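Local coordinates for hypothetical protein ybgI (Escherichia coli, Escherichia coli O157:H7, PDB 1NMO) that holds a dinuclear metal site within a toroidal hexamer and may take part in degrading radiation-damaged nucleotides, at residues L127-P138 with E163-C171; V187-V195 with L208-T218. All coordinates share one frame; numbering follows the deposited sequence.

Contact 1: L127-P138 with E163-C171; sequences LVPWGELTMPVP and EVVQRVAWC
Gly131 and Val168 face each other as an antiparallel hydrogen-bonded pair, the centre of a beta pairing between strands 128-133 and 165-170 in the six-stranded mixed sheet of this NIF3-family protein. Val168 N reaches Gly131 O at 2.7 Å in a nearly straight bond, and Gly131 N returns one to Val168 O at 2.9 Å. Leu133 N gives to Gln166 O, while at the other end Trp170 N binds Pro129 O at a longer 3.3 Å. The pairing thus shows how a strand can break and then regain its partner: the chain swings out at Thr134 and Met135, a selenomethionine, then returns so that Val165 N meets Val137 O at 2.6 Å, answered by a weak bond from Val137 N to Val165 O.

One face of the sheet carries Trp130, Glu132, Arg167 and Ala169. Arg167 leaves its backbone extended and bends at chi3 (-65°), which lays the guanidinium over the Trp130 ring, the two planes 30° apart; Trp130 CZ3 lies over the centre of the guanidinium. Glu132 OE2 approaches the guanidinium edge, a long salt bridge of 3.7 Å to Arg167 NH2. The indole of Trp130 also meets the ring of Phe185.

Away from these charges, Leu133 CD1 packs 3.8 Å from Val165 CG1, with Leu142 of helix 139-150 touching both residues. Pro129 packs over one face of the Trp170 indole, at about a right angle to it, and Trp170 NE1 is hydrogen-bonded to Asn109 O. Beyond the turn, Pro136 CB rests 3.7 Å from Val164 CG1.

Contact 2: V187-V195 with L208-T218; sequences VDAFITGEV and LHFYAAGHHAT. With FE (Fe (III) ion), chain G.
Val187 opens the contact by setting CG2 against Leu208 CD1, 3.8 Å away, just before two parallel strands, 189-192 and 209-212, run in step as the strands of a right-handed beta-alpha-beta crossover. Asp188 O accepts from His209 N; Phe190 then gives N-H to His209 O and takes one from Tyr211 N, the staggered bonding of parallel strands. The rings of Phe190 and Phe210 lie side by side and point the same way, with Phe190 CD2 4.0 Å from Phe210 CD1. Ile191 CG1 meets Tyr211 CD1 on the other face. Thr192 continues the bonding through N to Tyr211 O and through O to Ala213 N, while its CG2 touches the edge of the Phe210 ring at CE1, 3.6 Å away. Gly193 O takes Gly214 N on a lone pair. Glu194, extended beyond CG, carries OE2 to His215 ND1 at 2.7 Å; the donor comes in on the anti side, tilted 25° out of the carboxylate plane. Glu194 OE2 also accepts from Glu197 N of a neighbouring subunit. The histidine bond probably fixes the rotation of the imidazole, whose NE2 holds an iron at 2.3 Å, and may make it a stronger ligand; His64 and Glu219 bind the same metal. Val195 CG2 ends the walk against Phe210 CE2. Helix 179-185 packs on Phe190, Leu208 and Phe210, helix 139-150 packs on Tyr211 from the other face, and strand 165-170 runs alongside 189-192.

Overall arrangement
Contacts 1 and 2 are successive pairings in one sheet, their centres 11 Å apart, with strands 165-170 and 189-192 as immediate neighbours. Two polar links probably stitch them together: Cys171 O lies 2.5 Å from Thr192 OG1, and Gln166 N lies 2.7 Å from Asp188 OD2. Between these ends Trp170 CB packs 3.2 Å from Ile191 O. Both contacts run toward the dinuclear iron site, but unequally. Contact 2 supplies a ligand, His215, to one iron, whereas contact 1 only approaches the other, which Asp101 binds: the nearest atom of the Cys171 side chain stops about 7 Å from that iron, and the side chain of Leu127 comes within about 4 Å of that of Asp101.

Contact 1: L127-P138 with E163-C171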
loop_
_atom_site.group_PDB
_atom_site.type_symbol
_atom_site.label_atom_id
_atom_site.label_comp_id
_atom_site.label_asym_id
_atom_site.label_seq_id
_atom_site.Cartn_x
_atom_site.Cartn_y
_atom_site.Cartn_z
ATOM N N LEU A 127 30.938 13.738 26.369
ATOM C CA LEU A 127 29.527 13.450 26.107
ATOM C C LEU A 127 29.250 11.985 25.808
ATOM O O LEU A 127 28.238 11.672 25.130
ATOM C CB LEU A 127 29.108 14.244 24.884
ATOM C CG LEU A 127 29.193 15.770 25.102
ATOM C CD1 LEU A 127 29.323 16.460 23.734
ATOM C CD2 LEU A 127 27.888 16.256 25.869
ATOM N N VAL A 128 30.128 11.100 26.315
ATOM C CA VAL A 128 30.041 9.694 26.033
ATOM C C VAL A 128 30.147 8.810 27.232
ATOM O O VAL A 128 31.223 8.346 27.540
ATOM C CB VAL A 128 31.186 9.286 25.085
ATOM C CG1 VAL A 128 30.931 7.935 24.531
ATOM C CG2 VAL A 128 31.277 10.246 23.962
ATOM N N PRO A 129 29.037 8.531 27.927
ATOM C CA PRO A 129 29.059 7.663 29.111
ATOM C C PRO A 129 29.118 6.240 28.684
ATOM O O PRO A 129 28.901 5.960 27.489
ATOM C CB PRO A 129 27.740 7.979 29.793
ATOM C CG PRO A 129 26.872 8.376 28.612
ATOM C CD PRO A 129 27.785 9.289 27.848
ATOM N N TRP A 130 29.488 5.335 29.604
ATOM C CA TRP A 130 29.459 3.910 29.254
ATOM C C TRP A 130 28.866 3.180 30.453
ATOM O O TRP A 130 28.764 3.738 31.531
ATOM C CB TRP A 130 30.849 3.320 28.957
ATOM C CG TRP A 130 31.768 3.182 30.192
ATOM C CD1 TRP A 130 32.691 4.103 30.640
ATOM C CD2 TRP A 130 31.866 2.055 31.086
ATOM N NE1 TRP A 130 33.348 3.619 31.751
ATOM C CE2 TRP A 130 32.870 2.361 32.038
ATOM C CE3 TRP A 130 31.205 0.805 31.172
ATOM C CZ2 TRP A 130 33.246 1.461 33.062
ATOM C CZ3 TRP A 130 31.603 -0.119 32.235
ATOM C CH2 TRP A 130 32.601 0.229 33.131
ATOM N N GLY A 131 28.433 1.957 30.250
ATOM C CA GLY A 131 27.912 1.181 31.364
ATOM C C GLY A 131 27.455 -0.183 30.864
ATOM O O GLY A 131 27.924 -0.637 29.793
ATOM N N GLU A 132 26.521 -0.787 31.601
ATOM C CA GLU A 132 26.002 -2.087 31.259
ATOM C C GLU A 132 24.507 -2.281 31.378
ATOM O O GLU A 132 23.826 -1.833 32.338
ATOM C CB GLU A 132 26.638 -3.165 32.149
ATOM C CG GLU A 132 28.171 -3.113 32.274
ATOM C CD GLU A 132 28.757 -4.358 32.965
ATOM O OE1 GLU A 132 28.065 -5.001 33.814
ATOM O OE2 GLU A 132 29.909 -4.683 32.632
ATOM N N LEU A 133 23.974 -2.962 30.386
ATOM C CA LEU A 133 22.556 -3.293 30.461
ATOM C C LEU A 133 22.447 -4.198 31.700
ATOM O O LEU A 133 23.280 -5.107 31.906
ATOM C CB LEU A 133 22.140 -4.124 29.250
ATOM C CG LEU A 133 21.989 -3.306 27.995
ATOM C CD1 LEU A 133 22.077 -4.247 26.782
ATOM C CD2 LEU A 133 20.661 -2.549 28.057
ATOM N N THR A 134 21.450 -3.926 32.533
ATOM C CA THR A 134 21.184 -4.717 33.701
ATOM C C THR A 134 20.585 -6.030 33.228
ATOM O O THR A 134 20.260 -6.873 34.020
ATOM C CB THR A 134 20.162 -4.049 34.616
ATOM O OG1 THR A 134 19.151 -3.420 33.820
ATOM C CG2 THR A 134 20.863 -3.032 35.526
HETATM N N MSE A 135 20.373 -6.203 31.949
HETATM C CA MSE A 135 19.906 -7.512 31.533
HETATM C C MSE A 135 20.477 -7.705 30.161
HETATM O O MSE A 135 19.790 -7.439 29.148
HETATM C CB MSE A 135 18.397 -7.591 31.525
HETATM C CG MSE A 135 17.948 -9.037 31.764
HETATM SE SE MSE A 135 16.078 -9.414 31.141
HETATM C CE MSE A 135 16.293 -9.071 29.210
ATOM N N PRO A 136 21.739 -8.221 30.088
ATOM C CA PRO A 136 22.402 -8.415 28.773
ATOM C C PRO A 136 21.527 -9.222 27.900
ATOM O O PRO A 136 20.864 -10.057 28.441
ATOM C CB PRO A 136 23.680 -9.161 29.108
ATOM C CG PRO A 136 23.919 -8.859 30.631
ATOM C CD PRO A 136 22.469 -8.937 31.161
ATOM N N VAL A 137 21.506 -8.938 26.579
ATOM C CA VAL A 137 20.756 -9.660 25.563
ATOM C C VAL A 137 21.505 -9.600 24.203
ATOM O O VAL A 137 22.462 -8.858 24.061
ATOM C CB VAL A 137 19.385 -9.073 25.401
ATOM C CG1 VAL A 137 18.788 -8.948 26.751
ATOM C CG2 VAL A 137 19.457 -7.715 24.672
ATOM N N PRO A 138 21.121 -10.441 23.209
ATOM C CA PRO A 138 21.855 -10.351 21.931
ATOM C C PRO A 138 21.451 -9.057 21.187
ATOM O O PRO A 138 20.465 -8.393 21.538
ATOM C CB PRO A 138 21.402 -11.601 21.176
ATOM C CG PRO A 138 20.904 -12.551 22.307
ATOM C CD PRO A 138 20.166 -11.575 23.200
ATOM N N GLU A 163 27.840 -11.971 20.718
ATOM C CA GLU A 163 26.560 -12.701 20.615
ATOM C C GLU A 163 25.603 -12.219 21.684
ATOM O O GLU A 163 24.413 -12.461 21.650
ATOM C CB GLU A 163 26.775 -14.224 20.742
ATOM C CG GLU A 163 27.770 -14.708 21.808
ATOM C CD GLU A 163 27.644 -16.256 22.080
ATOM O OE1 GLU A 163 26.788 -16.629 22.960
ATOM O OE2 GLU A 163 28.372 -17.089 21.399
ATOM N N VAL A 164 26.165 -11.550 22.672
ATOM C CA VAL A 164 25.372 -10.966 23.742
ATOM C C VAL A 164 25.917 -9.569 23.968
ATOM O O VAL A 164 27.133 -9.339 23.856
ATOM C CB VAL A 164 25.491 -11.792 25.028
ATOM C CG1 VAL A 164 24.631 -11.149 26.145
ATOM C CG2 VAL A 164 24.955 -13.223 24.740
ATOM N N VAL A 165 25.038 -8.629 24.241
ATOM C CA VAL A 165 25.492 -7.274 24.501
ATOM C C VAL A 165 25.389 -7.021 25.995
ATOM O O VAL A 165 24.301 -7.114 26.606
ATOM C CB VAL A 165 24.596 -6.234 23.828
ATOM C CG1 VAL A 165 24.911 -4.835 24.368
ATOM C CG2 VAL A 165 24.805 -6.264 22.376
ATOM N N GLN A 166 26.505 -6.652 26.591
ATOM C CA GLN A 166 26.474 -6.340 28.026
ATOM C C GLN A 166 26.937 -4.896 28.289
ATOM O O GLN A 166 26.222 -4.124 28.884
ATOM C CB GLN A 166 27.385 -7.341 28.832
ATOM C CG GLN A 166 27.662 -6.813 30.253
ATOM C CD GLN A 166 27.780 -7.919 31.281
ATOM O OE1 GLN A 166 27.431 -7.739 32.468
ATOM N NE2 GLN A 166 28.264 -9.057 30.850
ATOM N N ARG A 167 28.145 -4.565 27.829
ATOM C CA ARG A 167 28.761 -3.251 28.040
ATOM C C ARG A 167 28.423 -2.390 26.853
ATOM O O ARG A 167 28.586 -2.796 25.708
ATOM C CB ARG A 167 30.300 -3.440 28.229
ATOM C CG ARG A 167 31.127 -2.168 28.304
ATOM C CD ARG A 167 32.622 -2.552 28.620
ATOM N NE ARG A 167 32.615 -3.144 29.960
ATOM C CZ ARG A 167 33.477 -2.837 30.921
ATOM N NH1 ARG A 167 34.450 -1.952 30.675
ATOM N NH2 ARG A 167 33.291 -3.344 32.163
ATOM N N VAL A 168 27.954 -1.191 27.125
ATOM C CA VAL A 168 27.480 -0.269 26.091
ATOM C C VAL A 168 28.010 1.172 26.246
ATOM O O VAL A 168 28.475 1.553 27.341
ATOM C CB VAL A 168 25.958 -0.224 26.240
ATOM C CG1 VAL A 168 25.379 0.762 25.307
ATOM C CG2 VAL A 168 25.403 -1.589 25.951
ATOM N N ALA A 169 28.050 1.974 25.177
ATOM C CA ALA A 169 28.413 3.378 25.456
ATOM C C ALA A 169 27.410 4.113 24.554
ATOM O O ALA A 169 26.820 3.487 23.672
ATOM C CB ALA A 169 29.872 3.710 25.108
ATOM N N TRP A 170 27.196 5.410 24.718
ATOM C CA TRP A 170 26.187 6.019 23.901
ATOM C C TRP A 170 26.367 7.491 23.916
ATOM O O TRP A 170 27.094 7.996 24.777
ATOM C CB TRP A 170 24.824 5.671 24.482
ATOM C CG TRP A 170 24.552 6.180 25.888
ATOM C CD1 TRP A 170 23.941 7.339 26.243
ATOM C CD2 TRP A 170 24.928 5.535 27.132
ATOM N NE1 TRP A 170 23.912 7.472 27.622
ATOM C CE2 TRP A 170 24.505 6.381 28.191
ATOM C CE3 TRP A 170 25.590 4.318 27.449
ATOM C CZ2 TRP A 170 24.706 6.051 29.546
ATOM C CZ3 TRP A 170 25.806 3.978 28.809
ATOM C CH2 TRP A 170 25.365 4.841 29.827
ATOM N N CYS A 171 25.735 8.185 22.975
ATOM C CA CYS A 171 25.755 9.655 22.976
ATOM C C CYS A 171 24.452 9.967 22.282
ATOM O O CYS A 171 24.293 9.503 21.188
ATOM C CB CYS A 171 26.919 10.259 22.159
ATOM S SG CYS A 171 26.858 12.103 22.225
#

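Contact 2: V187-V195 with L208-T218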
loop_
_atom_site.group_PDB
_atom_site.type_symbol
_atom_site.label_atom_id
_atom_site.label_comp_id
_atom_site.label_asym_id
_atom_site.label_seq_id
_atom_site.Cartn_x
_atom_site.Cartn_y
_atom_site.Cartn_z
ATOM N N VAL A 187 33.598 -1.765 24.097
ATOM C CA VAL A 187 32.202 -1.925 24.475
ATOM C C VAL A 187 31.633 -2.994 23.546
ATOM O O VAL A 187 32.283 -3.339 22.578
ATOM C CB VAL A 187 31.444 -0.619 24.267
ATOM C CG1 VAL A 187 31.983 0.454 25.232
ATOM C CG2 VAL A 187 31.630 -0.152 22.744
ATOM N N ASP A 188 30.436 -3.514 23.818
ATOM C CA ASP A 188 29.885 -4.488 22.889
ATOM C C ASP A 188 28.931 -3.687 21.957
ATOM O O ASP A 188 28.711 -4.060 20.787
ATOM C CB ASP A 188 29.022 -5.536 23.611
ATOM C CG ASP A 188 29.734 -6.232 24.755
ATOM O OD1 ASP A 188 30.949 -6.464 24.641
ATOM O OD2 ASP A 188 29.067 -6.586 25.756
ATOM N N ALA A 189 28.344 -2.599 22.459
ATOM C CA ALA A 189 27.425 -1.842 21.597
ATOM C C ALA A 189 27.583 -0.338 21.807
ATOM O O ALA A 189 28.043 0.104 22.903
ATOM C CB ALA A 189 26.033 -2.270 21.870
ATOM N N PHE A 190 27.274 0.438 20.759
ATOM C CA PHE A 190 27.331 1.940 20.824
ATOM C C PHE A 190 26.015 2.364 20.267
ATOM O O PHE A 190 25.594 1.855 19.211
ATOM C CB PHE A 190 28.475 2.545 19.976
ATOM C CG PHE A 190 28.484 4.046 19.968
ATOM C CD1 PHE A 190 28.705 4.774 21.135
ATOM C CD2 PHE A 190 28.270 4.765 18.766
ATOM C CE1 PHE A 190 28.729 6.203 21.142
ATOM C CE2 PHE A 190 28.292 6.156 18.750
ATOM C CZ PHE A 190 28.526 6.901 19.960
ATOM N N ILE A 191 25.336 3.275 20.964
ATOM C CA ILE A 191 24.010 3.760 20.585
ATOM C C ILE A 191 24.024 5.254 20.395
ATOM O O ILE A 191 24.539 5.963 21.278
ATOM C CB ILE A 191 22.981 3.523 21.737
ATOM C CG1 ILE A 191 23.017 2.089 22.146
ATOM C CG2 ILE A 191 21.505 3.900 21.296
ATOM C CD1 ILE A 191 22.176 1.838 23.343
ATOM N N THR A 192 23.512 5.805 19.294
ATOM C CA THR A 192 23.537 7.277 19.297
ATOM C C THR A 192 22.284 7.657 18.560
ATOM O O THR A 192 21.382 6.842 18.495
ATOM C CB THR A 192 24.775 7.808 18.649
ATOM O OG1 THR A 192 24.726 9.243 18.691
ATOM C CG2 THR A 192 24.854 7.373 17.177
ATOM N N GLY A 193 22.177 8.851 17.991
ATOM C CA GLY A 193 20.910 9.143 17.299
ATOM C C GLY A 193 20.962 8.992 15.776
ATOM O O GLY A 193 20.129 8.365 15.149
ATOM N N GLU A 194 21.975 9.584 15.176
ATOM C CA GLU A 194 22.113 9.563 13.731
ATOM C C GLU A 194 23.210 8.604 13.295
ATOM O O GLU A 194 23.928 8.029 14.131
ATOM C CB GLU A 194 22.456 10.963 13.250
ATOM C CG GLU A 194 21.698 12.045 13.881
ATOM C CD GLU A 194 21.798 13.314 13.046
ATOM O OE1 GLU A 194 22.602 13.258 12.083
ATOM O OE2 GLU A 194 21.092 14.359 13.329
ATOM N N VAL A 195 23.334 8.448 11.973
ATOM C CA VAL A 195 24.322 7.576 11.374
ATOM C C VAL A 195 24.905 8.254 10.114
ATOM O O VAL A 195 24.190 8.986 9.398
ATOM C CB VAL A 195 23.693 6.190 11.006
ATOM C CG1 VAL A 195 22.734 6.324 9.814
ATOM C CG2 VAL A 195 24.775 5.146 10.679
ATOM N N LEU A 208 31.404 -4.215 16.905
ATOM C CA LEU A 208 30.415 -3.884 17.915
ATOM C C LEU A 208 29.057 -3.656 17.238
ATOM O O LEU A 208 28.976 -3.433 16.034
ATOM C CB LEU A 208 30.822 -2.679 18.741
ATOM C CG LEU A 208 30.994 -1.386 17.974
ATOM C CD1 LEU A 208 31.150 -0.185 18.930
ATOM C CD2 LEU A 208 32.218 -1.509 17.175
ATOM N N HIS A 209 28.003 -3.817 18.031
ATOM C CA HIS A 209 26.659 -3.617 17.598
ATOM C C HIS A 209 26.475 -2.117 17.563
ATOM O O HIS A 209 26.816 -1.449 18.549
ATOM C CB HIS A 209 25.679 -4.196 18.632
ATOM C CG HIS A 209 25.599 -5.689 18.619
ATOM N ND1 HIS A 209 24.948 -6.387 17.621
ATOM C CD2 HIS A 209 26.145 -6.621 19.448
ATOM C CE1 HIS A 209 25.104 -7.693 17.821
ATOM N NE2 HIS A 209 25.826 -7.859 18.923
ATOM N N PHE A 210 25.909 -1.580 16.473
ATOM C CA PHE A 210 25.686 -0.137 16.407
ATOM C C PHE A 210 24.194 0.109 16.174
ATOM O O PHE A 210 23.601 -0.615 15.393
ATOM C CB PHE A 210 26.507 0.531 15.271
ATOM C CG PHE A 210 26.036 1.880 14.971
ATOM C CD1 PHE A 210 26.255 2.917 15.869
ATOM C CD2 PHE A 210 25.263 2.121 13.843
ATOM C CE1 PHE A 210 25.720 4.200 15.669
ATOM C CE2 PHE A 210 24.717 3.403 13.632
ATOM C CZ PHE A 210 24.953 4.437 14.559
ATOM N N TYR A 211 23.618 1.101 16.844
ATOM C CA TYR A 211 22.195 1.461 16.746
ATOM C C TYR A 211 22.129 2.968 16.493
ATOM O O TYR A 211 22.797 3.730 17.220
ATOM C CB TYR A 211 21.442 1.234 18.081
ATOM C CG TYR A 211 21.521 -0.180 18.524
ATOM C CD1 TYR A 211 22.655 -0.673 19.102
ATOM C CD2 TYR A 211 20.498 -1.065 18.187
ATOM C CE1 TYR A 211 22.790 -2.060 19.314
ATOM C CE2 TYR A 211 20.591 -2.411 18.404
ATOM C CZ TYR A 211 21.745 -2.925 18.962
ATOM O OH TYR A 211 21.824 -4.329 19.132
ATOM N N ALA A 212 21.337 3.399 15.486
ATOM C CA ALA A 212 21.185 4.842 15.216
ATOM C C ALA A 212 19.746 4.896 15.646
ATOM O O ALA A 212 18.877 4.488 14.883
ATOM C CB ALA A 212 21.328 5.124 13.749
ATOM N N ALA A 213 19.469 5.357 16.873
ATOM C CA ALA A 213 18.109 5.263 17.392
ATOM C C ALA A 213 17.234 6.429 17.131
ATOM O O ALA A 213 16.105 6.460 17.642
ATOM C CB ALA A 213 18.134 4.969 18.858
ATOM N N GLY A 214 17.741 7.384 16.335
ATOM C CA GLY A 214 16.970 8.576 16.014
ATOM C C GLY A 214 17.443 9.810 16.743
ATOM O O GLY A 214 17.649 9.766 17.942
ATOM N N HIS A 215 17.584 10.943 16.062
ATOM C CA HIS A 215 18.045 12.147 16.755
ATOM C C HIS A 215 17.007 12.701 17.716
ATOM O O HIS A 215 17.255 12.912 18.949
ATOM C CB HIS A 215 18.411 13.258 15.780
ATOM C CG HIS A 215 19.174 14.359 16.434
ATOM N ND1 HIS A 215 20.354 14.872 15.922
ATOM C CD2 HIS A 215 18.893 15.096 17.530
ATOM C CE1 HIS A 215 20.756 15.894 16.661
ATOM N NE2 HIS A 215 19.885 16.046 17.648
ATOM N N HIS A 216 15.861 13.041 17.140
ATOM C CA HIS A 216 14.742 13.509 17.986
ATOM C C HIS A 216 14.298 12.449 19.047
ATOM O O HIS A 216 14.038 12.791 20.231
ATOM C CB HIS A 216 13.541 13.798 17.130
ATOM C CG HIS A 216 12.340 14.172 17.925
ATOM N ND1 HIS A 216 12.014 15.494 18.213
ATOM C CD2 HIS A 216 11.356 13.404 18.458
ATOM C CE1 HIS A 216 10.873 15.518 18.887
ATOM N NE2 HIS A 216 10.451 14.266 19.046
ATOM N N ALA A 217 14.177 11.192 18.608
ATOM C CA ALA A 217 13.784 10.083 19.457
ATOM C C ALA A 217 14.649 9.972 20.738
ATOM O O ALA A 217 14.130 9.735 21.826
ATOM C CB ALA A 217 13.847 8.760 18.613
ATOM N N THR A 218 15.949 10.227 20.631
ATOM C CA THR A 218 16.834 10.144 21.766
ATOM C C THR A 218 17.035 11.417 22.595
ATOM O O THR A 218 17.676 11.357 23.696
ATOM C CB THR A 218 18.218 9.585 21.332
ATOM O OG1 THR A 218 18.832 10.480 20.367
ATOM C CG2 THR A 218 18.021 8.145 20.663
HETATM FE FE FE G . 20.692 17.365 19.295
#